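Local coordinates for protein Fe(2+) transporter FeoB (Legionella pneumophila, PDB 3IBY) that probably transports ferrous iron across the bacterial inner membrane in a GTP-driven uptake system, this chain being its cytosolic G-protein and helical portion, at residues Gly46-Glu51 and Ser160-Ser165; Gly57-Val62 and Leu96-Tyr101; Thr103-Glu108 and Asp240-Lys245; Lys134-Ser137 and Ser142-Pro145. All coordinates share one frame; numbering follows the deposited sequence.

Contact 1: residues Gly46-Glu51 and Ser160-Ser165; sequences GEHLIE and SLLHCS
With CG anti to the carbonyl carbon in both residues, at chi1 -64° in H48 and -69° in L162, the imidazole of the one and the branched tip of the other are brought together across the contact. The setting is the G domain of a P-loop GTPase: strand 48-54 belongs to the central mixed sheet, and the end of helix 154-162 packs on one side of it. This is the way such an alpha/beta domain covers its sheet, by apolar side chains reaching from a helix to the strands.

A second pair lies further along the strand. I50 sends CG2 towards the helix, because that branch stands anti to its backbone N while CG1 lies beside it. CG2 of I50 meets CD1 of L161 at 4.1 Å, a loose van der Waals contact between buried groups. F43 of the neighbouring strand 37-45 touches both I50 and L161, and L161 also rests on I88, which links the pair to the hydrophobic core under the helix.

The outer pair is closer and different in kind. H48 is exposed, and its ring offers a face to the leucine in a CH-pi contact: CD2 of L162 lies 3.8 Å from the centroid of the H48 ring, 20° off the ring normal. The methyl is shifted towards one rim, so that L162 CD2 comes nearest to H48 CG, at 3.6 Å.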
loop_
_atom_site.group_PDB
_atom_site.type_symbol
_atom_site.label_atom_id
_atom_site.label_comp_id
_atom_site.label_asym_id
_atom_site.label_seq_id
_atom_site.Cartn_x
_atom_site.Cartn_y
_atom_site.Cartn_z
ATOM N N GLY A 46 -4.135 -12.733 22.004
ATOM C CA GLY A 46 -4.022 -12.619 23.442
ATOM C C GLY A 46 -5.194 -11.792 23.931
ATOM O O GLY A 46 -6.354 -12.036 23.549
ATOM N N GLU A 47 -4.879 -10.798 24.761
ATOM C CA GLU A 47 -5.900 -9.947 25.342
ATOM C C GLU A 47 -6.270 -8.885 24.321
ATOM O O GLU A 47 -7.408 -8.429 24.319
ATOM C CB GLU A 47 -5.413 -9.359 26.657
ATOM C CG GLU A 47 -4.664 -10.418 27.524
ATOM C CD GLU A 47 -4.927 -10.323 29.021
ATOM O OE1 GLU A 47 -6.054 -9.962 29.427
ATOM O OE2 GLU A 47 -4.003 -10.654 29.804
ATOM N N HIS A 48 -5.316 -8.564 23.433
ATOM C CA HIS A 48 -5.472 -7.631 22.303
ATOM C C HIS A 48 -6.534 -7.950 21.222
ATOM O O HIS A 48 -6.449 -8.966 20.547
ATOM C CB HIS A 48 -4.140 -7.514 21.576
ATOM C CG HIS A 48 -3.061 -6.909 22.413
ATOM N ND1 HIS A 48 -2.155 -7.672 23.122
ATOM C CD2 HIS A 48 -2.760 -5.615 22.677
ATOM C CE1 HIS A 48 -1.338 -6.873 23.787
ATOM N NE2 HIS A 48 -1.684 -5.621 23.535
ATOM N N LEU A 49 -7.485 -7.046 21.016
ATOM C CA LEU A 49 -8.424 -7.165 19.901
ATOM C C LEU A 49 -7.819 -6.545 18.629
ATOM O O LEU A 49 -7.193 -5.495 18.673
ATOM C CB LEU A 49 -9.735 -6.471 20.250
ATOM C CG LEU A 49 -10.804 -6.381 19.170
ATOM C CD1 LEU A 49 -11.514 -7.722 18.992
ATOM C CD2 LEU A 49 -11.830 -5.302 19.515
ATOM N N ILE A 50 -7.999 -7.207 17.486
ATOM C CA ILE A 50 -7.552 -6.647 16.227
ATOM C C ILE A 50 -8.704 -6.602 15.273
ATOM O O ILE A 50 -9.279 -7.643 14.937
ATOM C CB ILE A 50 -6.337 -7.414 15.601
ATOM C CG1 ILE A 50 -5.029 -7.057 16.325
ATOM C CG2 ILE A 50 -6.148 -6.977 14.210
ATOM C CD1 ILE A 50 -4.534 -8.069 17.255
ATOM N N GLU A 51 -9.037 -5.391 14.819
ATOM C CA GLU A 51 -10.123 -5.240 13.870
ATOM C C GLU A 51 -9.478 -5.056 12.524
ATOM O O GLU A 51 -8.390 -4.492 12.438
ATOM C CB GLU A 51 -10.995 -4.038 14.196
ATOM C CG GLU A 51 -11.280 -3.840 15.662
ATOM C CD GLU A 51 -12.122 -2.606 15.924
ATOM O OE1 GLU A 51 -11.530 -1.475 15.890
ATOM O OE2 GLU A 51 -13.355 -2.786 16.181
ATOM N N SER A 160 3.822 -10.104 14.379
ATOM C CA SER A 160 4.294 -8.859 13.806
ATOM C C SER A 160 3.253 -7.713 13.842
ATOM O O SER A 160 3.634 -6.537 13.807
ATOM C CB SER A 160 4.695 -9.128 12.366
ATOM O OG SER A 160 5.451 -8.073 11.845
ATOM N N LEU A 161 1.961 -8.028 13.917
ATOM C CA LEU A 161 0.937 -6.999 14.088
ATOM C C LEU A 161 1.010 -6.224 15.362
ATOM O O LEU A 161 0.763 -5.039 15.363
ATOM C CB LEU A 161 -0.435 -7.596 14.076
ATOM C CG LEU A 161 -0.991 -7.744 12.694
ATOM C CD1 LEU A 161 -2.427 -8.109 12.908
ATOM C CD2 LEU A 161 -0.827 -6.451 11.901
ATOM N N LEU A 162 1.294 -6.908 16.455
ATOM C CA LEU A 162 1.440 -6.260 17.741
ATOM C C LEU A 162 2.620 -5.285 17.816
ATOM O O LEU A 162 2.632 -4.410 18.665
ATOM C CB LEU A 162 1.604 -7.314 18.837
ATOM C CG LEU A 162 0.379 -8.159 19.139
ATOM C CD1 LEU A 162 0.760 -9.233 20.144
ATOM C CD2 LEU A 162 -0.748 -7.299 19.660
ATOM N N HIS A 163 3.624 -5.453 16.964
ATOM C CA HIS A 163 4.797 -4.565 16.972
ATOM C C HIS A 163 4.843 -3.729 15.685
ATOM O O HIS A 163 5.916 -3.357 15.209
ATOM C CB HIS A 163 6.084 -5.377 17.137
ATOM C CG HIS A 163 5.945 -6.544 18.062
ATOM N ND1 HIS A 163 5.585 -6.406 19.385
ATOM C CD2 HIS A 163 6.116 -7.873 17.857
ATOM C CE1 HIS A 163 5.547 -7.597 19.958
ATOM N NE2 HIS A 163 5.862 -8.506 19.052
ATOM N N CYS A 164 3.675 -3.438 15.125
ATOM C CA CYS A 164 3.584 -2.637 13.918
ATOM C C CYS A 164 3.095 -1.270 14.310
ATOM O O CYS A 164 1.945 -0.905 14.035
ATOM C CB CYS A 164 2.619 -3.270 12.925
ATOM S SG CYS A 164 2.593 -2.435 11.315
ATOM N N SER A 165 3.975 -0.528 14.982
ATOM C CA SER A 165 3.696 0.857 15.406
ATOM C C SER A 165 4.676 1.931 14.864
ATOM O O SER A 165 4.427 3.126 15.028
ATOM C CB SER A 165 3.629 0.937 16.936
ATOM O OG SER A 165 4.920 0.876 17.530
#

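Contact 2: residues Gly57-Val62 and Leu96-Tyr101; sequences GVYSLV and LERHLY
Y59 and Y101 lie one over the other in an offset stack, their ring centroids 4.7 Å apart and their planes inclined by 19°. The displacement carries the phenol oxygen of Y59 over one face of the other ring, where Y59 OH sits 3.2 Å from Y101 CD1. Both side chains leave the backbone with CG anti to N (chi1 161° in Y59 and -165° in Y101), which swings the two rings toward one another between loop and helix.

R98 closes the first shell. Its chain runs extended from CG to NE beside the Y59 ring, with R98 CG at the ring edge, 3.8 Å from Y59 CD1. Further out the guanidinium presents a face to the start of the tyrosine side chain, and R98 NH2 comes within 3.7 Å of Y59 CB. S60 adds a lighter touch: its OG lies near the plane of the Y101 ring, 3.9 Å from CE2 of Y101.

The loop that carries Y59 follows G57, the last residue of the DLPG segment predicted to bind GTP. This is the G3 motif of P-loop GTPases, and the loop after it corresponds to the switch II region.

Beyond the rings, Q105 of the same helix holds the loop with its amide, bonding S60 OG through NE2 and L61 N through OE1. Y101 is backed by A239 and R242 of helix 234-253, and a backbone bond joins V58 to G8 in the phosphate-binding loop region.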
loop_
_atom_site.group_PDB
_atom_site.type_symbol
_atom_site.label_atom_id
_atom_site.label_comp_id
_atom_site.label_asym_id
_atom_site.label_seq_id
_atom_site.Cartn_x
_atom_site.Cartn_y
_atom_site.Cartn_z
ATOM N N GLY A 57 -8.925 -4.620 -3.910
ATOM C CA GLY A 57 -7.639 -4.555 -4.530
ATOM C C GLY A 57 -7.573 -3.543 -5.654
ATOM O O GLY A 57 -8.562 -3.287 -6.312
ATOM N N VAL A 58 -6.377 -2.999 -5.863
ATOM C CA VAL A 58 -6.103 -1.930 -6.766
ATOM C C VAL A 58 -4.638 -2.085 -7.058
ATOM O O VAL A 58 -3.874 -2.471 -6.155
ATOM C CB VAL A 58 -6.265 -0.577 -6.055
ATOM C CG1 VAL A 58 -7.627 -0.487 -5.370
ATOM C CG2 VAL A 58 -5.222 -0.403 -5.003
ATOM N N TYR A 59 -4.242 -1.812 -8.296
ATOM C CA TYR A 59 -2.848 -1.749 -8.653
ATOM C C TYR A 59 -2.160 -0.498 -8.061
ATOM O O TYR A 59 -0.971 -0.513 -7.671
ATOM C CB TYR A 59 -2.744 -1.713 -10.192
ATOM C CG TYR A 59 -1.410 -1.195 -10.700
ATOM C CD1 TYR A 59 -0.259 -1.960 -10.577
ATOM C CD2 TYR A 59 -1.300 0.065 -11.291
ATOM C CE1 TYR A 59 0.958 -1.508 -11.052
ATOM C CE2 TYR A 59 -0.080 0.545 -11.742
ATOM C CZ TYR A 59 1.048 -0.253 -11.625
ATOM O OH TYR A 59 2.289 0.182 -12.060
ATOM N N SER A 60 -2.937 0.581 -8.016
ATOM C CA SER A 60 -2.434 1.959 -7.867
ATOM C C SER A 60 -3.486 2.762 -7.138
ATOM O O SER A 60 -4.672 2.540 -7.338
ATOM C CB SER A 60 -2.211 2.588 -9.254
ATOM O OG SER A 60 -1.660 3.893 -9.198
ATOM N N LEU A 61 -3.070 3.732 -6.340
ATOM C CA LEU A 61 -4.020 4.491 -5.537
ATOM C C LEU A 61 -4.696 5.641 -6.312
ATOM O O LEU A 61 -5.422 6.445 -5.735
ATOM C CB LEU A 61 -3.344 5.002 -4.267
ATOM C CG LEU A 61 -3.010 3.879 -3.295
ATOM C CD1 LEU A 61 -2.035 4.427 -2.295
ATOM C CD2 LEU A 61 -4.251 3.278 -2.591
ATOM N N VAL A 62 -4.499 5.709 -7.619
ATOM C CA VAL A 62 -5.025 6.853 -8.365
ATOM C C VAL A 62 -6.400 6.573 -9.000
ATOM O O VAL A 62 -6.474 6.154 -10.160
ATOM C CB VAL A 62 -3.973 7.343 -9.395
ATOM C CG1 VAL A 62 -4.553 8.498 -10.281
ATOM C CG2 VAL A 62 -2.691 7.747 -8.638
ATOM N N LEU A 96 5.928 -9.838 -7.749
ATOM C CA LEU A 96 6.517 -8.921 -6.807
ATOM C C LEU A 96 6.637 -7.542 -7.402
ATOM O O LEU A 96 6.152 -6.581 -6.839
ATOM C CB LEU A 96 7.892 -9.440 -6.390
ATOM C CG LEU A 96 8.525 -8.774 -5.176
ATOM C CD1 LEU A 96 7.626 -8.986 -3.936
ATOM C CD2 LEU A 96 9.974 -9.269 -4.979
ATOM N N GLU A 97 7.240 -7.432 -8.563
ATOM C CA GLU A 97 7.513 -6.126 -9.111
ATOM C C GLU A 97 6.246 -5.295 -9.334
ATOM O O GLU A 97 6.237 -4.065 -9.044
ATOM C CB GLU A 97 8.287 -6.244 -10.403
ATOM C CG GLU A 97 8.825 -4.916 -10.862
ATOM C CD GLU A 97 9.884 -5.054 -11.941
ATOM O OE1 GLU A 97 10.369 -4.011 -12.426
ATOM O OE2 GLU A 97 10.216 -6.195 -12.304
ATOM N N ARG A 98 5.180 -5.931 -9.832
ATOM C CA ARG A 98 3.921 -5.193 -10.019
ATOM C C ARG A 98 3.380 -4.815 -8.644
ATOM O O ARG A 98 3.019 -3.654 -8.400
ATOM C CB ARG A 98 2.886 -5.981 -10.808
ATOM C CG ARG A 98 1.499 -5.366 -10.782
ATOM C CD ARG A 98 0.469 -6.000 -11.796
ATOM N NE ARG A 98 -0.894 -5.836 -11.251
ATOM C CZ ARG A 98 -1.985 -5.390 -11.890
ATOM N NH1 ARG A 98 -2.002 -5.114 -13.183
ATOM N NH2 ARG A 98 -3.110 -5.267 -11.200
ATOM N N HIS A 99 3.397 -5.772 -7.729
ATOM C CA HIS A 99 2.673 -5.625 -6.478
ATOM C C HIS A 99 3.289 -4.588 -5.579
ATOM O O HIS A 99 2.593 -3.980 -4.779
ATOM C CB HIS A 99 2.542 -6.958 -5.766
ATOM C CG HIS A 99 1.421 -7.800 -6.269
ATOM N ND1 HIS A 99 1.013 -7.787 -7.587
ATOM C CD2 HIS A 99 0.620 -8.686 -5.634
ATOM C CE1 HIS A 99 0.012 -8.639 -7.743
ATOM N NE2 HIS A 99 -0.252 -9.189 -6.570
ATOM N N LEU A 100 4.589 -4.353 -5.719
ATOM C CA LEU A 100 5.271 -3.328 -4.938
ATOM C C LEU A 100 5.002 -1.899 -5.433
ATOM O O LEU A 100 5.435 -0.908 -4.812
ATOM C CB LEU A 100 6.764 -3.576 -4.996
ATOM C CG LEU A 100 7.223 -4.752 -4.166
ATOM C CD1 LEU A 100 8.689 -5.023 -4.457
ATOM C CD2 LEU A 100 6.988 -4.450 -2.710
ATOM N N TYR A 101 4.346 -1.746 -6.568
ATOM C CA TYR A 101 4.021 -0.390 -6.973
ATOM C C TYR A 101 3.119 0.168 -5.897
ATOM O O TYR A 101 3.395 1.228 -5.349
ATOM C CB TYR A 101 3.346 -0.376 -8.332
ATOM C CG TYR A 101 3.282 0.969 -8.995
ATOM C CD1 TYR A 101 4.273 1.379 -9.847
ATOM C CD2 TYR A 101 2.196 1.822 -8.783
ATOM C CE1 TYR A 101 4.204 2.606 -10.494
ATOM C CE2 TYR A 101 2.125 3.046 -9.397
ATOM C CZ TYR A 101 3.138 3.430 -10.275
ATOM O OH TYR A 101 3.066 4.639 -10.927
#

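Contact 3: residues Thr103-Glu108 and Asp240-Lys245; sequences TSQLFE and DARYQK
R242 reaches from helix 234-253 to helix 96-106 and ends in a buried polar cluster made by S104, Q105 and E108. Its chain bends at chi3 (-58°), which turns the guanidinium so that its edge meets the oxygens of the other segment. NH1 and NH2 both bond to a single carboxylate atom: R242 NH1 lies 2.9 Å from E108 OE2, and R242 NH2 stands at the same distance from that atom. OE2 lies in the guanidinium plane, but the carboxylate is turned 70° against it. NH2 therefore arrives on the syn side, tilted out of the carboxylate plane, and NH1 from well above the same face.

NH1 also serves the serine, and here the bond is straighter: R242 NH1 donates to S104 OG at 3.1 Å with an angle of 164°. That hydroxyl is in turn hydrogen-bonded to Y101 O, one helical turn back. Q105 crosses the arginine at about a right angle and sets its CG over one face of the guanidinium, off toward the rim, 4.0 Å from R242 CZ. The other carboxylate oxygen, E108 OE1, makes a salt bridge to R206 of helix 197-209, so E108 is shared between two arginines, an arrangement likely to keep it ionised although it is buried.

By contrast, D240 and Q244 lie on the solvent side, away from the R242 cluster. The arrangement is a buried arginine-glutamate bridge from helix 234-253 to the turn after helix 96-106, and probably joins the G domain to the helical GDI domain that follows it in FeoB.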
loop_
_atom_site.group_PDB
_atom_site.type_symbol
_atom_site.label_atom_id
_atom_site.label_comp_id
_atom_site.label_asym_id
_atom_site.label_seq_id
_atom_site.Cartn_x
_atom_site.Cartn_y
_atom_site.Cartn_z
ATOM N N THR A 103 2.767 -0.780 -2.919
ATOM C CA THR A 103 3.445 -0.781 -1.634
ATOM C C THR A 103 4.170 0.512 -1.412
ATOM O O THR A 103 4.122 1.075 -0.327
ATOM C CB THR A 103 4.501 -1.902 -1.527
ATOM O OG1 THR A 103 3.893 -3.189 -1.692
ATOM C CG2 THR A 103 5.136 -1.850 -0.161
ATOM N N SER A 104 4.885 0.942 -2.434
ATOM C CA SER A 104 5.686 2.159 -2.346
ATOM C C SER A 104 4.774 3.349 -2.141
ATOM O O SER A 104 5.128 4.247 -1.400
ATOM C CB SER A 104 6.517 2.350 -3.603
ATOM O OG SER A 104 5.672 2.504 -4.731
ATOM N N GLN A 105 3.617 3.351 -2.806
ATOM C CA GLN A 105 2.603 4.398 -2.605
ATOM C C GLN A 105 2.090 4.423 -1.146
ATOM O O GLN A 105 1.996 5.493 -0.556
ATOM C CB GLN A 105 1.424 4.269 -3.593
ATOM C CG GLN A 105 1.770 4.484 -5.059
ATOM C CD GLN A 105 0.553 4.317 -5.993
ATOM O OE1 GLN A 105 -0.386 3.629 -5.643
ATOM N NE2 GLN A 105 0.594 4.932 -7.197
ATOM N N LEU A 106 1.791 3.250 -0.584
ATOM C CA LEU A 106 1.348 3.094 0.825
ATOM C C LEU A 106 2.335 3.614 1.859
ATOM O O LEU A 106 1.947 4.255 2.807
ATOM C CB LEU A 106 1.126 1.624 1.115
ATOM C CG LEU A 106 0.050 0.858 0.350
ATOM C CD1 LEU A 106 0.033 -0.621 0.853
ATOM C CD2 LEU A 106 -1.343 1.474 0.488
ATOM N N PHE A 107 3.615 3.298 1.685
ATOM C CA PHE A 107 4.718 3.857 2.496
ATOM C C PHE A 107 4.753 5.367 2.534
ATOM O O PHE A 107 5.415 5.922 3.381
ATOM C CB PHE A 107 6.082 3.477 1.906
ATOM C CG PHE A 107 6.478 2.053 2.111
ATOM C CD1 PHE A 107 5.597 1.109 2.651
ATOM C CD2 PHE A 107 7.747 1.635 1.731
ATOM C CE1 PHE A 107 5.987 -0.164 2.843
ATOM C CE2 PHE A 107 8.120 0.312 1.895
ATOM C CZ PHE A 107 7.229 -0.570 2.453
ATOM N N GLU A 108 4.120 6.032 1.575
ATOM C CA GLU A 108 4.068 7.492 1.554
ATOM C C GLU A 108 2.932 8.026 2.437
ATOM O O GLU A 108 2.761 9.223 2.518
ATOM C CB GLU A 108 3.906 7.998 0.103
ATOM C CG GLU A 108 4.823 7.316 -0.948
ATOM C CD GLU A 108 4.787 7.956 -2.339
ATOM O OE1 GLU A 108 3.768 8.536 -2.738
ATOM O OE2 GLU A 108 5.804 7.884 -3.074
ATOM N N ASP A 240 7.724 6.374 -13.743
ATOM C CA ASP A 240 9.035 5.828 -14.071
ATOM C C ASP A 240 9.959 5.792 -12.857
ATOM O O ASP A 240 10.581 4.779 -12.604
ATOM C CB ASP A 240 9.705 6.607 -15.197
ATOM C CG ASP A 240 11.017 5.951 -15.679
ATOM O OD1 ASP A 240 11.049 4.723 -15.927
ATOM O OD2 ASP A 240 12.023 6.683 -15.821
ATOM N N ALA A 241 10.055 6.868 -12.099
ATOM C CA ALA A 241 10.949 6.843 -10.967
ATOM C C ALA A 241 10.474 5.809 -9.945
ATOM O O ALA A 241 11.275 5.154 -9.275
ATOM C CB ALA A 241 11.063 8.194 -10.352
ATOM N N ARG A 242 9.168 5.637 -9.835
ATOM C CA ARG A 242 8.634 4.625 -8.927
ATOM C C ARG A 242 9.018 3.241 -9.410
ATOM O O ARG A 242 9.468 2.417 -8.649
ATOM C CB ARG A 242 7.116 4.717 -8.847
ATOM C CG ARG A 242 6.587 3.975 -7.662
ATOM C CD ARG A 242 5.156 4.322 -7.365
ATOM N NE ARG A 242 5.015 5.746 -7.137
ATOM C CZ ARG A 242 5.227 6.350 -5.984
ATOM N NH1 ARG A 242 5.611 5.634 -4.932
ATOM N NH2 ARG A 242 5.082 7.679 -5.891
ATOM N N TYR A 243 8.827 3.017 -10.696
ATOM C CA TYR A 243 9.226 1.812 -11.357
ATOM C C TYR A 243 10.736 1.509 -11.237
ATOM O O TYR A 243 11.123 0.381 -11.052
ATOM C CB TYR A 243 8.829 1.907 -12.840
ATOM C CG TYR A 243 9.515 0.870 -13.689
ATOM C CD1 TYR A 243 8.989 -0.404 -13.796
ATOM C CD2 TYR A 243 10.735 1.141 -14.344
ATOM C CE1 TYR A 243 9.630 -1.390 -14.549
ATOM C CE2 TYR A 243 11.380 0.146 -15.108
ATOM C CZ TYR A 243 10.808 -1.115 -15.187
ATOM O OH TYR A 243 11.382 -2.133 -15.885
ATOM N N GLN A 244 11.603 2.491 -11.386
ATOM C CA GLN A 244 13.057 2.173 -11.436
ATOM C C GLN A 244 13.546 1.651 -10.082
ATOM O O GLN A 244 14.292 0.678 -10.023
ATOM C CB GLN A 244 13.867 3.371 -11.877
ATOM C CG GLN A 244 13.946 3.551 -13.376
ATOM C CD GLN A 244 14.773 4.785 -13.729
ATOM O OE1 GLN A 244 14.367 5.921 -13.414
ATOM N NE2 GLN A 244 15.947 4.577 -14.362
ATOM N N LYS A 245 13.058 2.277 -9.010
ATOM C CA LYS A 245 13.450 1.919 -7.673
ATOM C C LYS A 245 12.905 0.534 -7.379
ATOM O O LYS A 245 13.510 -0.257 -6.645
ATOM C CB LYS A 245 12.877 2.929 -6.658
ATOM C CG LYS A 245 13.364 2.757 -5.167
ATOM C CD LYS A 245 14.932 2.811 -5.035
ATOM C CE LYS A 245 15.495 2.644 -3.592
ATOM N NZ LYS A 245 16.975 2.890 -3.553
#

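Contact 4: residues Lys134-Ser137 and Ser142-Pro145; sequences KLES and SVIP
This is a helix-to-strand packing contact at the edge of the central sheet, between L135 and E136 of helix 132-139 and S142 and V143 at strand 143-145. Strand 143-145 is the outermost one on its side of the G-domain sheet, parallel to strand 113-118. The helix lies in the connection between these two strands, within a beta-alpha-beta crossover of the P-loop GTPase fold.

V143 is the residue on which the helix rests. CG2 of V143 lies against the helix backbone, 3.4 Å from E136 CA, with the beta carbon of the same glutamate close by. Its other methyl, CG1, meets L135 CD2 at 3.8 Å, the two side chains crossing at about a right angle. V143 also touches V115 and L117 of strand 113-118, and I249 and V253 of helix 234-253 touch L135.

A polar contact completes the edge. S142 and I144 spend backbone bonds on strand 113-118, whereas the amide of V143 is taken up by a side chain. E136 has CG anti to its backbone N (chi1 174°) and an extended chain beyond, which carries the carboxylate to the strand. V143 N donates to E136 OE1 at 3.0 Å along an almost straight line of 174°, entering from above the carboxylate plane with a tilt of 36°.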
loop_
_atom_site.group_PDB
_atom_site.type_symbol
_atom_site.label_atom_id
_atom_site.label_comp_id
_atom_site.label_asym_id
_atom_site.label_seq_id
_atom_site.Cartn_x
_atom_site.Cartn_y
_atom_site.Cartn_z
ATOM N N LYS A 134 16.514 -9.615 2.633
ATOM C CA LYS A 134 17.009 -8.492 1.830
ATOM C C LYS A 134 15.867 -7.549 1.461
ATOM O O LYS A 134 16.014 -6.345 1.537
ATOM C CB LYS A 134 17.782 -8.991 0.600
ATOM C CG LYS A 134 18.538 -7.924 -0.212
ATOM C CD LYS A 134 19.863 -7.426 0.394
ATOM C CE LYS A 134 20.315 -6.084 -0.266
ATOM N NZ LYS A 134 21.654 -5.531 0.144
ATOM N N LEU A 135 14.729 -8.103 1.081
ATOM C CA LEU A 135 13.524 -7.311 0.776
ATOM C C LEU A 135 13.131 -6.446 1.967
ATOM O O LEU A 135 12.933 -5.243 1.846
ATOM C CB LEU A 135 12.389 -8.243 0.406
ATOM C CG LEU A 135 11.061 -7.583 0.031
ATOM C CD1 LEU A 135 11.268 -6.562 -1.086
ATOM C CD2 LEU A 135 10.030 -8.640 -0.355
ATOM N N GLU A 136 13.089 -7.070 3.131
ATOM C CA GLU A 136 12.836 -6.367 4.379
ATOM C C GLU A 136 13.891 -5.288 4.649
ATOM O O GLU A 136 13.565 -4.174 5.070
ATOM C CB GLU A 136 12.729 -7.375 5.553
ATOM C CG GLU A 136 12.597 -6.727 6.945
ATOM C CD GLU A 136 12.169 -7.702 8.077
ATOM O OE1 GLU A 136 11.262 -8.555 7.918
ATOM O OE2 GLU A 136 12.762 -7.582 9.169
ATOM N N SER A 137 15.153 -5.597 4.410
ATOM C CA SER A 137 16.212 -4.617 4.660
ATOM C C SER A 137 16.005 -3.404 3.749
ATOM O O SER A 137 16.087 -2.272 4.194
ATOM C CB SER A 137 17.589 -5.230 4.430
ATOM O OG SER A 137 18.616 -4.296 4.763
ATOM N N SER A 142 8.698 -4.968 8.343
ATOM C CA SER A 142 8.549 -6.417 8.420
ATOM C C SER A 142 7.992 -6.948 7.116
ATOM O O SER A 142 7.005 -6.403 6.585
ATOM C CB SER A 142 7.589 -6.824 9.526
ATOM O OG SER A 142 8.091 -6.419 10.780
ATOM N N VAL A 143 8.664 -7.976 6.596
ATOM C CA VAL A 143 8.181 -8.756 5.441
ATOM C C VAL A 143 7.975 -10.183 5.960
ATOM O O VAL A 143 8.923 -10.803 6.437
ATOM C CB VAL A 143 9.173 -8.737 4.253
ATOM C CG1 VAL A 143 8.539 -9.385 3.056
ATOM C CG2 VAL A 143 9.593 -7.340 3.909
ATOM N N ILE A 144 6.730 -10.657 5.941
ATOM C CA ILE A 144 6.383 -11.896 6.624
ATOM C C ILE A 144 5.885 -12.859 5.575
ATOM O O ILE A 144 4.797 -12.668 5.017
ATOM C CB ILE A 144 5.298 -11.704 7.722
ATOM C CG1 ILE A 144 5.777 -10.720 8.829
ATOM C CG2 ILE A 144 4.870 -13.065 8.307
ATOM C CD1 ILE A 144 6.881 -11.221 9.775
ATOM N N PRO A 145 6.691 -13.872 5.264
ATOM C CA PRO A 145 6.328 -14.896 4.304
ATOM C C PRO A 145 5.214 -15.785 4.828
ATOM O O PRO A 145 5.305 -16.249 5.969
ATOM C CB PRO A 145 7.595 -15.727 4.170
ATOM C CG PRO A 145 8.685 -14.932 4.785
ATOM C CD PRO A 145 8.090 -13.970 5.707
#

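Contact 3 is the fully buried member of the set and the most ionic, an arginine gripped by a serine and a glutamate at the end of helix 96-106, whereas contact 2, about 9 Å away between centres, is a surface stack of aromatic rings. Both use helix 96-106 and meet through Q105. Contacts 1 and 4 are partly buried and sit on the central sheet, at strand 48-54 and at the edge strand 143-145. They meet where S160 packs on S142 and I144. Contact 1 relies on apolar and CH-pi packing alone, while contact 4 adds one side-chain bond to a strand amide. Contacts 1 and 3 lie on opposite sides of the chain's centre.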